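Local coordinates for beta-galactosidase (Trichoderma reesei, PDB 3OG2), which probably hydrolyses terminal non-reducing beta-D-galactose residues in beta-D-galactosides, as a glycoside hydrolase of family 35, at residues V73-D78 and I109-R114; P437-S442 and T526-W531; G586-R591 and D605-T610; Q653-T658 and L973-K978; S731-S736 and A758-S763. All coordinates share one frame; numbering follows the deposited sequence.

Contact 1 (V73-D78 and I109-R114)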
# COMPACT_ATOMS: atom_id res chain seq x y z
N VAL A 73 -3.26 -11.81 0.04
CA VAL A 73 -2.84 -10.48 -0.41
C VAL A 73 -3.62 -10.19 -1.69
O VAL A 73 -3.76 -11.05 -2.56
CB VAL A 73 -1.32 -10.44 -0.61
CG1 VAL A 73 -0.87 -9.30 -1.54
CG2 VAL A 73 -0.69 -10.27 0.79
N SER A 74 -4.04 -8.93 -1.78
CA SER A 74 -4.65 -8.39 -2.99
C SER A 74 -3.69 -7.46 -3.69
O SER A 74 -3.05 -6.67 -3.02
CB SER A 74 -5.92 -7.64 -2.54
OG SER A 74 -6.51 -6.93 -3.62
N PHE A 75 -3.59 -7.57 -5.03
CA PHE A 75 -2.61 -6.74 -5.72
C PHE A 75 -3.18 -6.22 -7.03
O PHE A 75 -3.93 -6.91 -7.72
CB PHE A 75 -1.33 -7.50 -6.00
CG PHE A 75 -1.43 -8.65 -7.00
CD1 PHE A 75 -1.92 -9.91 -6.64
CD2 PHE A 75 -1.05 -8.43 -8.33
CE1 PHE A 75 -1.98 -10.94 -7.60
CE2 PHE A 75 -1.10 -9.47 -9.26
CZ PHE A 75 -1.56 -10.72 -8.89
N TYR A 76 -2.75 -5.01 -7.38
CA TYR A 76 -2.99 -4.45 -8.70
C TYR A 76 -1.81 -4.80 -9.60
O TYR A 76 -0.67 -5.00 -9.11
CB TYR A 76 -3.12 -2.93 -8.62
CG TYR A 76 -4.46 -2.39 -8.18
CD1 TYR A 76 -5.69 -2.90 -8.66
CD2 TYR A 76 -4.46 -1.28 -7.33
CE1 TYR A 76 -6.90 -2.31 -8.23
CE2 TYR A 76 -5.66 -0.71 -6.91
CZ TYR A 76 -6.86 -1.24 -7.37
OH TYR A 76 -8.01 -0.65 -6.92
N VAL A 77 -2.08 -4.74 -10.90
CA VAL A 77 -1.03 -4.67 -11.93
C VAL A 77 -1.22 -3.36 -12.67
O VAL A 77 -2.39 -3.01 -12.97
CB VAL A 77 -1.09 -5.85 -12.91
CG1 VAL A 77 0.08 -5.74 -13.89
CG2 VAL A 77 -1.12 -7.18 -12.18
N ASP A 78 -0.14 -2.62 -12.93
CA ASP A 78 -0.22 -1.31 -13.58
C ASP A 78 0.14 -1.45 -15.05
O ASP A 78 1.33 -1.60 -15.42
CB ASP A 78 0.73 -0.36 -12.83
CG ASP A 78 0.68 1.03 -13.35
OD1 ASP A 78 0.01 1.37 -14.34
OD2 ASP A 78 1.38 1.92 -12.71
N ILE A 109 0.62 -17.66 1.46
CA ILE A 109 -0.39 -16.61 1.22
C ILE A 109 -1.05 -16.86 -0.11
O ILE A 109 -0.37 -17.20 -1.10
CB ILE A 109 0.33 -15.23 1.26
CG1 ILE A 109 0.76 -14.92 2.70
CG2 ILE A 109 -0.47 -14.10 0.59
CD1 ILE A 109 -0.41 -14.62 3.61
N TYR A 110 -2.38 -16.71 -0.14
CA TYR A 110 -3.12 -16.76 -1.41
C TYR A 110 -3.26 -15.33 -1.95
O TYR A 110 -3.01 -14.36 -1.23
CB TYR A 110 -4.48 -17.41 -1.20
CG TYR A 110 -4.39 -18.88 -0.87
CD1 TYR A 110 -3.87 -19.74 -1.83
CD2 TYR A 110 -4.84 -19.40 0.33
CE1 TYR A 110 -3.77 -21.14 -1.60
CE2 TYR A 110 -4.76 -20.76 0.56
CZ TYR A 110 -4.24 -21.60 -0.39
OH TYR A 110 -4.14 -22.98 -0.11
N LEU A 111 -3.65 -15.22 -3.24
CA LEU A 111 -3.71 -13.91 -3.87
C LEU A 111 -5.04 -13.65 -4.57
O LEU A 111 -5.62 -14.55 -5.23
CB LEU A 111 -2.61 -13.80 -4.94
CG LEU A 111 -1.16 -13.84 -4.41
CD1 LEU A 111 -0.18 -13.86 -5.59
CD2 LEU A 111 -0.86 -12.73 -3.45
N LEU A 112 -5.47 -12.40 -4.43
CA LEU A 112 -6.55 -11.79 -5.22
C LEU A 112 -5.88 -10.90 -6.26
O LEU A 112 -5.25 -9.91 -5.90
CB LEU A 112 -7.47 -11.01 -4.28
CG LEU A 112 -8.36 -9.96 -4.96
CD1 LEU A 112 -9.19 -10.50 -6.13
CD2 LEU A 112 -9.31 -9.32 -3.93
N ALA A 113 -5.98 -11.29 -7.54
CA ALA A 113 -5.34 -10.56 -8.62
C ALA A 113 -6.28 -9.52 -9.20
O ALA A 113 -7.42 -9.88 -9.53
CB ALA A 113 -4.94 -11.56 -9.73
N ARG A 114 -5.79 -8.29 -9.33
CA ARG A 114 -6.65 -7.17 -9.79
C ARG A 114 -5.90 -6.45 -10.89
O ARG A 114 -5.29 -5.38 -10.64
CB ARG A 114 -7.04 -6.27 -8.60
CG ARG A 114 -7.36 -7.04 -7.33
CD ARG A 114 -8.20 -6.26 -6.34
NE ARG A 114 -7.51 -5.10 -5.80
CZ ARG A 114 -8.13 -3.96 -5.51
NH1 ARG A 114 -9.43 -3.76 -5.78
NH2 ARG A 114 -7.41 -2.97 -4.95
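V73-Y76 pairs with L111-R114 as parallel strands, their axes 4.7 Å apart at closest approach and inclined by 25°, with F75 N bonding L112 O and R114 N bonding F75 O. On the face of S74 and Y76, the R114 guanidinium lies flat on the Y76 ring, centres 4.0 Å apart and planes at 21°; R114 NH2 comes within 3.0 Å of Y76 CZ. E46 and E278 hold the guanidinium through salt bridges, E46 also bonds S74 OG, and N179 bonds Y76 OH, which probably restrains how the two flat groups can turn. On the other face, F75 CG sits between the backbone N and the carbonyl carbon (chi1 67°), and A113 CA lies over the F75 ring in a CH-pi contact, 4.0 Å from its centroid. L111 CB stands at that ring's edge, and V73 CB packs on L111 CD2 at 3.7 Å. Joined through helix 98-107, the strands form the beta-alpha-beta crossover of a TIM barrel, and galactose-binding Y76 ends strand 72-76, at the C-terminal side where such barrels carry their active sites.

Contact 2 (P437-S442 and T526-W531)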
# COMPACT_ATOMS: atom_id res chain seq x y z
N PRO A 437 -20.78 -9.82 34.27
CA PRO A 437 -20.19 -10.86 35.14
C PRO A 437 -21.09 -11.59 36.14
O PRO A 437 -21.83 -11.00 36.92
CB PRO A 437 -19.13 -10.09 35.95
CG PRO A 437 -18.77 -9.01 34.95
CD PRO A 437 -20.10 -8.51 34.43
N GLN A 438 -21.00 -12.91 36.15
CA GLN A 438 -21.76 -13.71 37.10
C GLN A 438 -21.17 -13.63 38.48
O GLN A 438 -21.87 -14.04 39.43
CB GLN A 438 -21.75 -15.18 36.63
CG GLN A 438 -22.65 -15.40 35.40
CD GLN A 438 -24.01 -15.80 35.97
OE1 GLN A 438 -24.11 -16.85 36.62
NE2 GLN A 438 -25.02 -14.94 35.75
N LEU A 439 -19.92 -13.23 38.64
CA LEU A 439 -19.31 -13.16 39.97
C LEU A 439 -19.23 -11.73 40.42
O LEU A 439 -18.46 -11.45 41.36
CB LEU A 439 -17.92 -13.86 39.97
CG LEU A 439 -18.01 -15.38 39.77
CD1 LEU A 439 -16.61 -15.91 39.62
CD2 LEU A 439 -18.75 -15.98 40.94
N GLY A 440 -20.00 -10.81 39.88
CA GLY A 440 -20.00 -9.45 40.37
C GLY A 440 -19.09 -8.51 39.61
O GLY A 440 -18.12 -8.95 38.96
N GLY A 441 -19.36 -7.19 39.64
CA GLY A 441 -18.52 -6.23 39.01
C GLY A 441 -19.03 -5.86 37.63
O GLY A 441 -19.96 -6.46 37.10
N SER A 442 -18.38 -4.84 37.08
CA SER A 442 -18.77 -4.25 35.80
C SER A 442 -17.65 -4.39 34.78
O SER A 442 -16.48 -4.32 35.16
CB SER A 442 -19.09 -2.74 35.89
OG SER A 442 -20.22 -2.53 36.71
N THR A 526 -19.03 -26.21 35.94
CA THR A 526 -18.61 -25.05 35.15
C THR A 526 -17.69 -24.16 35.98
O THR A 526 -18.01 -23.76 37.10
CB THR A 526 -19.83 -24.24 34.73
OG1 THR A 526 -20.58 -25.07 33.85
CG2 THR A 526 -19.41 -23.00 33.94
N VAL A 527 -16.53 -23.83 35.45
CA VAL A 527 -15.56 -23.04 36.17
C VAL A 527 -15.66 -21.59 35.70
O VAL A 527 -15.55 -21.30 34.50
CB VAL A 527 -14.15 -23.63 35.91
CG1 VAL A 527 -13.17 -22.79 36.75
CG2 VAL A 527 -14.01 -25.12 36.22
N VAL A 528 -15.88 -20.67 36.61
CA VAL A 528 -16.00 -19.27 36.29
C VAL A 528 -14.79 -18.52 36.83
O VAL A 528 -14.44 -18.66 38.01
CB VAL A 528 -17.31 -18.68 36.87
CG1 VAL A 528 -17.46 -17.23 36.46
CG2 VAL A 528 -18.50 -19.54 36.46
N LEU A 529 -14.14 -17.78 35.92
CA LEU A 529 -12.90 -17.10 36.26
C LEU A 529 -13.06 -15.63 36.00
O LEU A 529 -13.50 -15.26 34.93
CB LEU A 529 -11.73 -17.62 35.39
CG LEU A 529 -11.40 -19.11 35.59
CD1 LEU A 529 -12.24 -19.96 34.59
CD2 LEU A 529 -9.94 -19.46 35.40
N GLN A 530 -12.69 -14.80 36.96
CA GLN A 530 -12.70 -13.36 36.83
C GLN A 530 -11.27 -12.84 36.97
O GLN A 530 -10.50 -13.35 37.80
CB GLN A 530 -13.59 -12.76 37.92
CG GLN A 530 -14.16 -11.42 37.55
CD GLN A 530 -15.25 -11.05 38.54
OE1 GLN A 530 -14.82 -10.65 39.60
NE2 GLN A 530 -16.49 -11.17 38.18
N TRP A 531 -10.89 -11.82 36.21
CA TRP A 531 -9.55 -11.31 36.35
C TRP A 531 -9.58 -9.87 35.88
O TRP A 531 -10.45 -9.51 35.07
CB TRP A 531 -8.58 -12.15 35.52
CG TRP A 531 -9.03 -12.36 34.06
CD1 TRP A 531 -10.06 -13.02 33.46
CD2 TRP A 531 -8.34 -11.81 32.93
NE1 TRP A 531 -10.02 -12.90 32.07
CE2 TRP A 531 -8.99 -12.18 31.69
CE3 TRP A 531 -7.15 -11.01 32.86
CZ2 TRP A 531 -8.55 -11.80 30.43
CZ3 TRP A 531 -6.75 -10.66 31.62
CH2 TRP A 531 -7.40 -11.03 30.46
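L439 and Q530 carry most of the contact between the 437-442 turn and the 526-531 strand. L439 CD1 meets V528 CG1 at 3.5 Å, the side chains crossing obliquely, while L439 CB lies 3.5 Å from Q530 NE2. In the glutamine chi1 (-154°) places CG anti to the backbone N, and the extended chain beyond carries the amide to the turn. There Q530 NE2 makes a weak hydrogen bond to G440 O, 2.9 Å long but bent to 125°, and touches P437 CB at 3.6 Å. The turn is type I from P437 to G440, closed by a weak bond of 3.5 Å from G440 N to P437 O and entered through a cis peptide before P437. One shell out, E494 of the neighbouring strand 492-497 bonds both sides: its OE1 accepts from Q530 NE2 and L439 N, and its OE2 from Q438 N. H520 touches L439, and Y466 lies against V528. This is a surface contact of the second domain, remote from the galactose site. Two backbone N-H groups of the turn and the Q530 amide converge on E494, implying that its carboxylate probably ties turn to strand more firmly than the weak bond to G440 O.

Contact 3 (G586-R591 and D605-T610). With NAG (2-acetamido-2-deoxy-beta-D-glucopyranose), chain B.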
# COMPACT_ATOMS: atom_id res chain seq x y z
N GLY A 586 6.96 -12.69 22.47
CA GLY A 586 8.17 -11.91 22.38
C GLY A 586 8.57 -11.74 20.93
O GLY A 586 8.28 -12.56 20.04
N GLY A 587 9.29 -10.65 20.68
CA GLY A 587 9.88 -10.42 19.36
C GLY A 587 9.17 -9.30 18.62
O GLY A 587 7.96 -9.11 18.74
N TYR A 588 9.94 -8.58 17.79
CA TYR A 588 9.38 -7.57 16.91
C TYR A 588 8.64 -8.18 15.73
O TYR A 588 7.68 -7.60 15.21
CB TYR A 588 10.53 -6.72 16.44
CG TYR A 588 10.30 -5.74 15.31
CD1 TYR A 588 9.71 -4.49 15.47
CD2 TYR A 588 10.76 -6.11 14.04
CE1 TYR A 588 9.54 -3.61 14.42
CE2 TYR A 588 10.62 -5.24 12.97
CZ TYR A 588 10.00 -4.01 13.17
OH TYR A 588 9.87 -3.14 12.11
N LEU A 589 9.09 -9.38 15.31
CA LEU A 589 8.44 -10.12 14.26
C LEU A 589 8.82 -11.60 14.42
O LEU A 589 10.01 -11.89 14.59
CB LEU A 589 8.90 -9.66 12.87
CG LEU A 589 8.34 -10.42 11.67
CD1 LEU A 589 6.80 -10.32 11.59
CD2 LEU A 589 8.93 -9.84 10.38
N ILE A 590 7.85 -12.50 14.34
CA ILE A 590 8.16 -13.91 14.10
C ILE A 590 7.75 -14.23 12.69
O ILE A 590 6.58 -14.07 12.34
CB ILE A 590 7.45 -14.83 15.11
CG1 ILE A 590 7.85 -14.45 16.53
CG2 ILE A 590 7.70 -16.27 14.74
CD1 ILE A 590 9.32 -14.71 16.89
N ARG A 591 8.74 -14.58 11.87
CA ARG A 591 8.50 -14.81 10.46
C ARG A 591 8.02 -16.23 10.21
O ARG A 591 7.13 -16.41 9.37
CB ARG A 591 9.79 -14.59 9.64
CG ARG A 591 10.22 -13.12 9.66
CD ARG A 591 11.62 -13.02 8.94
NE ARG A 591 11.99 -11.61 8.98
CZ ARG A 591 11.56 -10.70 8.12
NH1 ARG A 591 10.80 -11.00 7.07
NH2 ARG A 591 11.94 -9.44 8.32
N ASP A 605 12.70 -11.36 13.96
CA ASP A 605 13.40 -10.07 13.97
C ASP A 605 13.25 -9.44 15.36
O ASP A 605 12.22 -9.60 16.01
CB ASP A 605 12.86 -9.08 12.95
CG ASP A 605 13.18 -9.48 11.52
OD1 ASP A 605 13.35 -10.67 11.21
OD2 ASP A 605 13.27 -8.54 10.64
N PHE A 606 14.30 -8.75 15.77
CA PHE A 606 14.32 -8.09 17.05
C PHE A 606 14.75 -6.62 16.91
O PHE A 606 15.80 -6.31 16.35
CB PHE A 606 15.35 -8.77 17.97
CG PHE A 606 15.04 -10.24 18.14
CD1 PHE A 606 14.05 -10.65 19.03
CD2 PHE A 606 15.76 -11.20 17.42
CE1 PHE A 606 13.75 -11.99 19.22
CE2 PHE A 606 15.45 -12.55 17.61
CZ PHE A 606 14.46 -12.95 18.49
N ASN A 607 13.91 -5.70 17.38
CA ASN A 607 14.32 -4.28 17.31
C ASN A 607 14.70 -3.78 18.71
O ASN A 607 15.30 -2.68 18.80
CB ASN A 607 13.26 -3.37 16.71
CG ASN A 607 12.02 -3.22 17.60
OD1 ASN A 607 11.69 -4.10 18.39
ND2 ASN A 607 11.37 -2.07 17.45
N VAL A 608 14.41 -4.56 19.74
CA VAL A 608 14.76 -4.24 21.11
C VAL A 608 15.09 -5.58 21.76
O VAL A 608 14.71 -6.68 21.32
CB VAL A 608 13.65 -3.55 21.90
CG1 VAL A 608 13.35 -2.22 21.28
CG2 VAL A 608 12.41 -4.44 21.99
N THR A 609 15.78 -5.55 22.90
CA THR A 609 16.03 -6.86 23.54
C THR A 609 14.72 -7.35 24.12
O THR A 609 13.81 -6.64 24.56
CB THR A 609 17.17 -6.75 24.54
OG1 THR A 609 16.68 -5.82 25.47
CG2 THR A 609 18.41 -6.21 23.86
N THR A 610 14.58 -8.68 24.14
CA THR A 610 13.42 -9.38 24.66
C THR A 610 13.77 -10.84 24.85
O THR A 610 14.55 -11.34 24.03
CB THR A 610 12.23 -9.23 23.69
OG1 THR A 610 11.11 -9.97 24.18
CG2 THR A 610 12.59 -9.77 22.30
C1 NAG B . 10.32 -1.76 18.36
C2 NAG B . 10.14 -0.21 18.36
C3 NAG B . 8.97 0.18 19.25
C4 NAG B . 7.69 -0.56 18.73
C5 NAG B . 7.99 -2.08 18.66
C6 NAG B . 6.83 -2.80 17.97
C7 NAG B . 12.36 0.82 18.19
C8 NAG B . 13.51 1.40 18.95
N2 NAG B . 11.34 0.37 18.93
O3 NAG B . 8.77 1.59 19.07
O4 NAG B . 6.69 -0.40 19.73
O5 NAG B . 9.10 -2.26 17.79
O6 NAG B . 7.04 -4.20 18.16
O7 NAG B . 12.37 0.63 16.96
O HOH W 1 8.92 -8.73 23.05
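D605 O is gripped by two successive backbone amides, accepting a bond from L589 N at 3.2 Å and a weak one from Y588 N at 3.1 Å. Two residues facing one make this a classic beta bulge, and D605 N completes the pair with a straight bond to L589 O (2.8 Å, 165°). The carboxylate is held side-on by R591, whose NE reaches D605 OD1 and whose NH2 reaches D605 OD2, each at 2.8 Å. Both oxygens are met from above the carboxylate plane yet lie near that of the guanidinium, the two planes standing 47° apart. L589 CD2 covers one guanidinium face. R591 also bridges to D60 and bonds H63, while T983 and G984 bond the D605 oxygens. A leucine in place of R591 would probably leave D605 and D60 without this positive partner and the carboxylate less fixed in rotation. N607 CB lies over one face of the Y588 ring, 4.2 Å from its centroid, and N607 CG, set between backbone N and carbonyl carbon (chi1 69°), comes 3.4 Å from Y588 CD1. N607 ND2 is bonded covalently to an N-acetylglucosamine, whose O5 lies at the ring's edge, as does D605 CB. A water links G587 N to T610 OG1. The chemistry implies one arginine shared by D605 and D60, its charge probably balanced by both acids, beside the glycosylated N607 packed over Y588.

Contact 4 (Q653-T658 and L973-K978)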
# COMPACT_ATOMS: atom_id res chain seq x y z
N GLN A 653 26.76 4.14 11.65
CA GLN A 653 27.26 5.35 11.04
C GLN A 653 27.12 5.21 9.52
O GLN A 653 27.45 4.22 8.85
CB GLN A 653 28.70 5.70 11.42
CG GLN A 653 28.88 7.09 12.00
CD GLN A 653 28.20 8.27 11.33
OE1 GLN A 653 28.88 9.22 10.90
NE2 GLN A 653 26.87 8.31 11.24
N VAL A 654 26.58 6.26 8.95
CA VAL A 654 26.54 6.25 7.48
C VAL A 654 27.27 7.50 6.99
O VAL A 654 27.48 8.47 7.73
CB VAL A 654 25.11 6.18 6.92
CG1 VAL A 654 24.45 4.83 7.19
CG2 VAL A 654 24.35 7.38 7.48
N PRO A 655 27.69 7.47 5.74
CA PRO A 655 28.46 8.62 5.23
C PRO A 655 27.60 9.89 5.26
O PRO A 655 26.38 9.83 5.10
CB PRO A 655 28.76 8.24 3.79
CG PRO A 655 28.51 6.79 3.68
CD PRO A 655 27.50 6.42 4.71
N GLU A 656 28.29 11.00 5.47
CA GLU A 656 27.78 12.35 5.30
C GLU A 656 27.64 12.73 3.82
O GLU A 656 28.64 12.80 3.10
CB GLU A 656 28.73 13.36 5.98
CG GLU A 656 28.85 13.13 7.47
CD GLU A 656 29.79 14.12 8.13
OE1 GLU A 656 30.85 13.69 8.66
OE2 GLU A 656 29.40 15.32 8.08
N LEU A 657 26.43 12.98 3.34
CA LEU A 657 26.26 13.31 1.93
C LEU A 657 26.96 14.62 1.55
O LEU A 657 27.39 14.83 0.42
CB LEU A 657 24.76 13.41 1.59
CG LEU A 657 23.97 12.12 1.83
CD1 LEU A 657 22.54 12.32 1.32
CD2 LEU A 657 24.60 10.94 1.13
N THR A 658 27.07 15.52 2.49
CA THR A 658 27.68 16.80 2.10
C THR A 658 29.17 16.65 1.86
O THR A 658 29.77 17.51 1.20
CB THR A 658 27.46 17.88 3.16
OG1 THR A 658 28.20 17.53 4.34
CG2 THR A 658 25.98 17.90 3.54
N LEU A 973 21.11 18.19 3.04
CA LEU A 973 20.73 16.91 2.44
C LEU A 973 21.50 15.84 3.22
O LEU A 973 22.73 15.94 3.32
CB LEU A 973 21.09 16.90 0.97
CG LEU A 973 20.75 15.60 0.23
CD1 LEU A 973 19.24 15.41 0.21
CD2 LEU A 973 21.35 15.67 -1.17
N ALA A 974 20.80 14.89 3.84
CA ALA A 974 21.46 13.96 4.70
C ALA A 974 20.86 12.57 4.49
O ALA A 974 19.71 12.43 4.13
CB ALA A 974 21.29 14.41 6.15
N LEU A 975 21.66 11.56 4.73
CA LEU A 975 21.21 10.19 4.78
C LEU A 975 20.79 9.91 6.20
O LEU A 975 21.60 10.15 7.09
CB LEU A 975 22.39 9.39 4.24
CG LEU A 975 22.22 7.93 3.97
CD1 LEU A 975 21.20 7.77 2.84
CD2 LEU A 975 23.56 7.30 3.66
N LYS A 976 19.62 9.41 6.41
CA LYS A 976 19.12 9.04 7.74
C LYS A 976 18.89 7.54 7.83
O LYS A 976 18.42 6.89 6.88
CB LYS A 976 17.81 9.80 8.09
CG LYS A 976 18.16 11.29 8.08
CD LYS A 976 19.13 11.68 9.18
CE LYS A 976 19.14 13.18 9.41
NZ LYS A 976 19.64 13.58 10.75
N SER A 977 19.20 6.98 8.99
CA SER A 977 18.95 5.56 9.24
C SER A 977 17.93 5.43 10.39
O SER A 977 17.89 6.26 11.29
CB SER A 977 20.21 4.78 9.57
OG SER A 977 20.79 5.34 10.76
N LYS A 978 17.13 4.37 10.32
CA LYS A 978 16.27 4.02 11.46
C LYS A 978 17.06 3.03 12.30
O LYS A 978 18.11 2.52 11.90
CB LYS A 978 14.97 3.46 10.95
CG LYS A 978 14.23 4.38 9.99
CD LYS A 978 13.77 5.68 10.61
CE LYS A 978 13.33 6.67 9.52
NZ LYS A 978 12.79 7.91 10.15
O HOH W 2 24.39 12.16 5.43
O HOH W 3 25.05 15.33 4.91
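L657 and L975 cross at about a right angle, L657 CG resting 4.0 Å from L975 CB. Anti to its carbonyl carbon (chi1 -60°), L657 CG is set 3.7 Å from L975 N, and L657 CD1 lies on the A974-L975 peptide, 3.6 Å from L975 N and 3.9 Å from L973 CG. V654 also crosses L975 at about a right angle, meeting L975 CD2 through its CB at 3.8 Å. Strand 973-977 pairs with strand 900-908, and the loop 653-658 leads toward strand 663-666 of another sheet; L657 touches F906 of the first sheet and L891 of the second, as in a beta sandwich. An alanine at L657 would probably open a gap between L973 and L975 and leave F906 and L891 less well packed. The two backbones run nearly antiparallel yet share no direct hydrogen bond; two waters span them. One takes hydrogens from L657 N and L975 N (2.9 Å from the latter) and gives one to P655 O, while the other joins T658 N to L973 O.

Contact 5 (S731-S736 and A758-S763). With NAG (2-acetamido-2-deoxy-beta-D-glucopyranose), chain F; MAN (alpha-D-mannopyranose), chain C.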
# COMPACT_ATOMS: atom_id res chain seq x y z
N SER A 731 -0.46 29.17 -21.90
CA SER A 731 -1.27 28.34 -21.03
C SER A 731 -0.64 26.97 -20.95
O SER A 731 -0.54 26.27 -21.99
CB SER A 731 -2.70 28.32 -21.57
OG SER A 731 -3.54 27.52 -20.74
N THR A 732 -0.12 26.62 -19.77
CA THR A 732 0.55 25.33 -19.59
C THR A 732 -0.23 24.42 -18.67
O THR A 732 -1.03 24.85 -17.83
CB THR A 732 2.00 25.52 -19.07
OG1 THR A 732 1.96 26.28 -17.83
CG2 THR A 732 2.88 26.24 -20.08
N GLN A 733 -0.00 23.11 -18.79
CA GLN A 733 -0.73 22.17 -17.94
C GLN A 733 0.21 21.02 -17.64
O GLN A 733 0.71 20.34 -18.56
CB GLN A 733 -2.01 21.69 -18.64
CG GLN A 733 -2.72 20.65 -17.77
CD GLN A 733 -4.16 20.49 -18.19
OE1 GLN A 733 -5.02 21.26 -17.73
NE2 GLN A 733 -4.46 19.53 -19.08
N GLY A 734 0.43 20.76 -16.35
CA GLY A 734 1.30 19.66 -15.95
C GLY A 734 0.70 18.73 -14.92
O GLY A 734 1.37 17.82 -14.46
N GLY A 735 -0.56 18.93 -14.51
CA GLY A 735 -1.08 18.14 -13.39
C GLY A 735 -0.89 18.93 -12.08
O GLY A 735 -0.04 19.84 -12.03
N SER A 736 -1.64 18.58 -11.05
CA SER A 736 -1.54 19.30 -9.78
C SER A 736 -0.07 19.43 -9.33
O SER A 736 0.72 18.48 -9.41
CB SER A 736 -2.24 18.49 -8.69
OG SER A 736 -3.60 18.29 -9.06
N ALA A 758 -3.17 23.92 -8.29
CA ALA A 758 -3.12 24.28 -9.72
C ALA A 758 -2.58 23.14 -10.55
O ALA A 758 -1.47 22.66 -10.29
CB ALA A 758 -2.20 25.49 -9.94
N SER A 759 -3.36 22.73 -11.53
CA SER A 759 -2.89 21.71 -12.48
C SER A 759 -2.59 22.37 -13.82
O SER A 759 -2.03 21.72 -14.72
CB SER A 759 -3.95 20.62 -12.66
OG SER A 759 -5.20 21.22 -13.00
N ALA A 760 -2.98 23.65 -13.97
CA ALA A 760 -2.68 24.36 -15.24
C ALA A 760 -2.44 25.80 -14.85
O ALA A 760 -2.79 26.21 -13.71
CB ALA A 760 -3.82 24.28 -16.23
N ALA A 761 -1.90 26.60 -15.73
CA ALA A 761 -1.62 28.00 -15.45
C ALA A 761 -1.70 28.82 -16.75
O ALA A 761 -1.27 28.38 -17.80
CB ALA A 761 -0.26 28.13 -14.78
N ASN A 762 -2.25 30.00 -16.61
CA ASN A 762 -2.25 31.02 -17.66
C ASN A 762 -1.17 32.01 -17.26
O ASN A 762 -1.22 32.64 -16.20
CB ASN A 762 -3.62 31.68 -17.81
CG ASN A 762 -4.59 30.71 -18.47
OD1 ASN A 762 -4.21 29.86 -19.28
ND2 ASN A 762 -5.82 30.86 -18.07
N SER A 763 -0.16 32.17 -18.08
CA SER A 763 0.87 33.15 -17.81
C SER A 763 0.97 34.15 -18.95
O SER A 763 0.85 33.83 -20.13
CB SER A 763 2.20 32.40 -17.65
OG SER A 763 2.10 31.38 -16.65
C1 NAG F . -6.78 30.25 -18.79
C2 NAG F . -7.66 29.51 -17.79
C3 NAG F . -8.84 28.85 -18.52
C4 NAG F . -9.54 29.81 -19.48
C5 NAG F . -8.54 30.58 -20.35
C6 NAG F . -9.22 31.65 -21.20
C7 NAG F . -6.62 28.65 -15.76
C8 NAG F . -5.75 27.65 -15.07
N2 NAG F . -6.96 28.48 -17.05
O3 NAG F . -9.70 28.40 -17.47
O4 NAG F . -10.45 29.18 -20.35
O5 NAG F . -7.61 31.20 -19.47
O6 NAG F . -8.52 31.82 -22.43
O7 NAG F . -6.80 29.69 -15.18
C1 MAN C . -5.91 30.84 -10.01
C2 MAN C . -6.79 30.85 -11.27
C3 MAN C . -8.11 30.12 -10.88
C4 MAN C . -7.73 28.64 -10.69
C5 MAN C . -6.66 28.52 -9.63
C6 MAN C . -6.01 27.13 -9.67
O2 MAN C . -6.17 30.00 -12.24
O3 MAN C . -8.97 30.15 -12.00
O4 MAN C . -8.89 27.90 -10.33
O5 MAN C . -5.64 29.49 -9.67
O6 MAN C . -5.52 26.89 -11.00
O HOH W 4 1.98 29.12 -18.23
O HOH W 5 -5.96 20.34 -15.46
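Q733 leaves its strand with CG anti to the backbone N (chi1 177°), which brings CG to S759 O, the chain extended beyond. Q733 CB stands 4.0 Å from A760 CB; Q733 CG comes within 3.3 Å of S759 O; at the tip Q733 OE1 lies 3.6 Å from A760 CB and accepts from a water that also contacts S759 OG, while NE2 bonds P801 O. On the same face of the sheet, two residues earlier, S731 OG donates to N762 OD1 at 2.8 Å, nearly along the C=O axis (168°). That bond probably restrains the amide of N762, whose ND2 is joined covalently to an N-acetylglucosamine. T732 and A761 form the hydrogen-bonded pair between these, T732 N to A761 O and A761 N to T732 O. T732 OG1, which bonds S740 OG, also shares a water with S763 OG. Where strand 726-733 ends and 760-767 begins, S759 O takes hydrogens from both G734 N (3.1 Å) and G735 N, the second in the carbonyl plane on a lone pair. A758 CB lies 3.8 Å from O6 of a mannose. Strand 726-733 is the middle one of an antiparallel sheet, flanked by 760-767 and 803-811; F752 of strand 747-752 touches A758 and A761, packing this sheet against the sheet that holds strand 747-752.

Overall arrangement
Contact 1 lies deep in the chain, in the barrel and at the galactose site, and combines parallel backbone pairing with a charged stack. Contact 2, about 45 Å from it between centres, is the surface case, with one apolar pair and a weak amide bond. Contacts 3 and 5 both involve antiparallel pairing, and each carries an N-linked glycan, but contact 3 buries a salt bridge whereas contact 5 is neutral and hydroxyl-rich. Contact 4 relies on leucine packing and bridging waters; the 314 residues between its segments include contact 5. Contact 4 comes within about 8 Å of contact 3, nearest atoms, and the short strand 981-982 beyond its strand packs on contact 3.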